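Local coordinates for leucyl aminopeptidase (Trypanosoma brucei brucei, PDB 5NTD), which probably removes N-terminal residues, leucine among them, from peptides as a manganese-binding M17 leucyl aminopeptidase inhibited by bestatin, at residues V41-L46 and N138-V143. Residues are numbered along the deposited sequence; the frame is centred on the assembly and turned at random.
Sequences VLSSGL and NTTVDV. Unlike the reference sequence in segment 138-143: T139 (reference Ala).
D142 grips S43 with both carboxylate oxygens. OD2 accepts the backbone N-H of S43 in a nearly straight bond, 3.0 Å from S43 N. OD1 takes the hydroxyl of S43, with S43 OG at 2.6 Å. Both donors approach on the syn side and somewhat out of the carboxylate plane. The serine suits the place because its OG, anti to the carbonyl carbon (chi1 -62°), lies beside its own backbone N, so one acid can hold the two together. Y34 adds a bond to OD2 and Q185 one to OD1, and Q38 also reaches S43 OG; this is the tight part of the contact, centred on the buried D142.

A small hydroxyl suits position 44 because S44 OG can donate to the carbonyl of T140, 2.7 Å from T140 O and above the carbonyl plane, while weakly accepting the N-H of L46. Next to S44, L46 and V141, both buried and branched, add a small apolar patch, CD2 of L46 lying 3.9 Å from CG1 of V141; V134 touches both.

Packing is looser toward T139, a residue that differs from the reference sequence. Here a water donates to S44 OG and also bonds to T139 OG1, bridging the two side chains, whose CB atoms stand 4.0 Å apart.

The contact ties the loop between helix 31-38 and strand 46-52 to the start of the parallel neighbour 140-145 in the N-terminal macro-type domain, away from the manganese site. With several neutral donors gathered on its carboxylate, D142 is probably stabilised as the anion despite its burial.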
loop_
_atom_site.group_PDB
_atom_site.type_symbol
_atom_site.label_atom_id
_atom_site.label_comp_id
_atom_site.label_asym_id
_atom_site.label_seq_id
_atom_site.Cartn_x
_atom_site.Cartn_y
_atom_site.Cartn_z
ATOM N N VAL G 41 -25.286 37.295 -43.765
ATOM C CA VAL G 41 -26.191 36.779 -42.730
ATOM C C VAL G 41 -25.520 35.610 -41.978
ATOM O O VAL G 41 -25.300 34.530 -42.538
ATOM C CB VAL G 41 -27.526 36.247 -43.310
ATOM C CG1 VAL G 41 -28.521 35.912 -42.193
ATOM C CG2 VAL G 41 -28.152 37.262 -44.269
ATOM N N LEU G 42 -25.245 35.826 -40.695
ATOM C CA LEU G 42 -24.675 34.762 -39.835
ATOM C C LEU G 42 -25.626 33.594 -39.715
ATOM O O LEU G 42 -26.855 33.731 -39.762
ATOM C CB LEU G 42 -24.326 35.292 -38.477
ATOM C CG LEU G 42 -22.924 35.911 -38.450
ATOM C CD1 LEU G 42 -22.729 37.009 -39.483
ATOM C CD2 LEU G 42 -22.700 36.506 -37.086
ATOM N N SER G 43 -25.044 32.419 -39.575
ATOM C CA SER G 43 -25.839 31.162 -39.487
ATOM C C SER G 43 -26.695 31.122 -38.224
ATOM O O SER G 43 -27.695 30.415 -38.156
ATOM C CB SER G 43 -24.912 29.947 -39.530
ATOM O OG SER G 43 -24.176 29.858 -40.750
ATOM N N SER G 44 -26.249 31.821 -37.191
ATOM C CA SER G 44 -26.922 31.809 -35.873
ATOM C C SER G 44 -26.492 32.986 -35.034
ATOM O O SER G 44 -25.671 33.794 -35.465
ATOM C CB SER G 44 -26.634 30.490 -35.099
ATOM O OG SER G 44 -25.315 30.443 -34.557
ATOM N N GLY G 45 -26.953 32.991 -33.779
ATOM C CA GLY G 45 -26.562 34.023 -32.785
ATOM C C GLY G 45 -25.200 33.904 -32.128
ATOM O O GLY G 45 -24.836 34.696 -31.242
ATOM N N LEU G 46 -24.404 32.957 -32.608
ATOM C CA LEU G 46 -23.027 32.824 -32.126
ATOM C C LEU G 46 -22.063 32.740 -33.288
ATOM O O LEU G 46 -22.277 31.995 -34.236
ATOM C CB LEU G 46 -22.895 31.569 -31.257
ATOM C CG LEU G 46 -21.508 31.287 -30.713
ATOM C CD1 LEU G 46 -21.030 32.352 -29.727
ATOM C CD2 LEU G 46 -21.492 29.908 -30.047
ATOM N N ASN G 138 -29.587 22.685 -31.927
ATOM C CA ASN G 138 -29.843 22.501 -33.378
ATOM C C ASN G 138 -29.557 23.789 -34.163
ATOM O O ASN G 138 -30.227 24.073 -35.147
ATOM C CB ASN G 138 -31.286 22.066 -33.632
ATOM C CG ASN G 138 -31.579 20.676 -33.108
ATOM O OD1 ASN G 138 -30.703 19.799 -33.089
ATOM N ND2 ASN G 138 -32.811 20.469 -32.651
ATOM N N THR G 139 -28.549 24.532 -33.716
ATOM C CA THR G 139 -28.079 25.698 -34.455
ATOM C C THR G 139 -26.773 25.367 -35.174
ATOM O O THR G 139 -26.085 24.377 -34.889
ATOM C CB THR G 139 -27.846 26.944 -33.587
ATOM O OG1 THR G 139 -26.652 26.801 -32.788
ATOM C CG2 THR G 139 -29.048 27.201 -32.687
ATOM N N THR G 140 -26.453 26.229 -36.128
ATOM C CA THR G 140 -25.202 26.195 -36.856
ATOM C C THR G 140 -24.356 27.347 -36.376
ATOM O O THR G 140 -24.781 28.494 -36.403
ATOM C CB THR G 140 -25.433 26.255 -38.361
ATOM O OG1 THR G 140 -26.102 25.055 -38.765
ATOM C CG2 THR G 140 -24.123 26.298 -39.117
ATOM N N VAL G 141 -23.147 27.036 -35.939
ATOM C CA VAL G 141 -22.192 28.058 -35.462
ATOM C C VAL G 141 -21.085 28.262 -36.494
ATOM O O VAL G 141 -20.405 27.315 -36.891
ATOM C CB VAL G 141 -21.552 27.669 -34.089
ATOM C CG1 VAL G 141 -20.539 28.701 -33.634
ATOM C CG2 VAL G 141 -22.640 27.496 -33.045
ATOM N N ASP G 142 -20.875 29.515 -36.867
ATOM C CA ASP G 142 -19.827 29.878 -37.808
ATOM C C ASP G 142 -18.520 30.014 -37.035
ATOM O O ASP G 142 -18.416 30.775 -36.102
ATOM C CB ASP G 142 -20.133 31.173 -38.550
ATOM C CG ASP G 142 -21.401 31.085 -39.391
ATOM O OD1 ASP G 142 -21.671 30.029 -40.006
ATOM O OD2 ASP G 142 -22.106 32.102 -39.470
ATOM N N VAL G 143 -17.554 29.187 -37.414
ATOM C CA VAL G 143 -16.214 29.215 -36.820
ATOM C C VAL G 143 -15.254 29.711 -37.870
ATOM O O VAL G 143 -14.818 28.991 -38.776
ATOM C CB VAL G 143 -15.782 27.837 -36.285
ATOM C CG1 VAL G 143 -14.487 27.944 -35.517
ATOM C CG2 VAL G 143 -16.856 27.258 -35.386
HETATM O O HOH W 1 -25.679 29.112 -32.151
#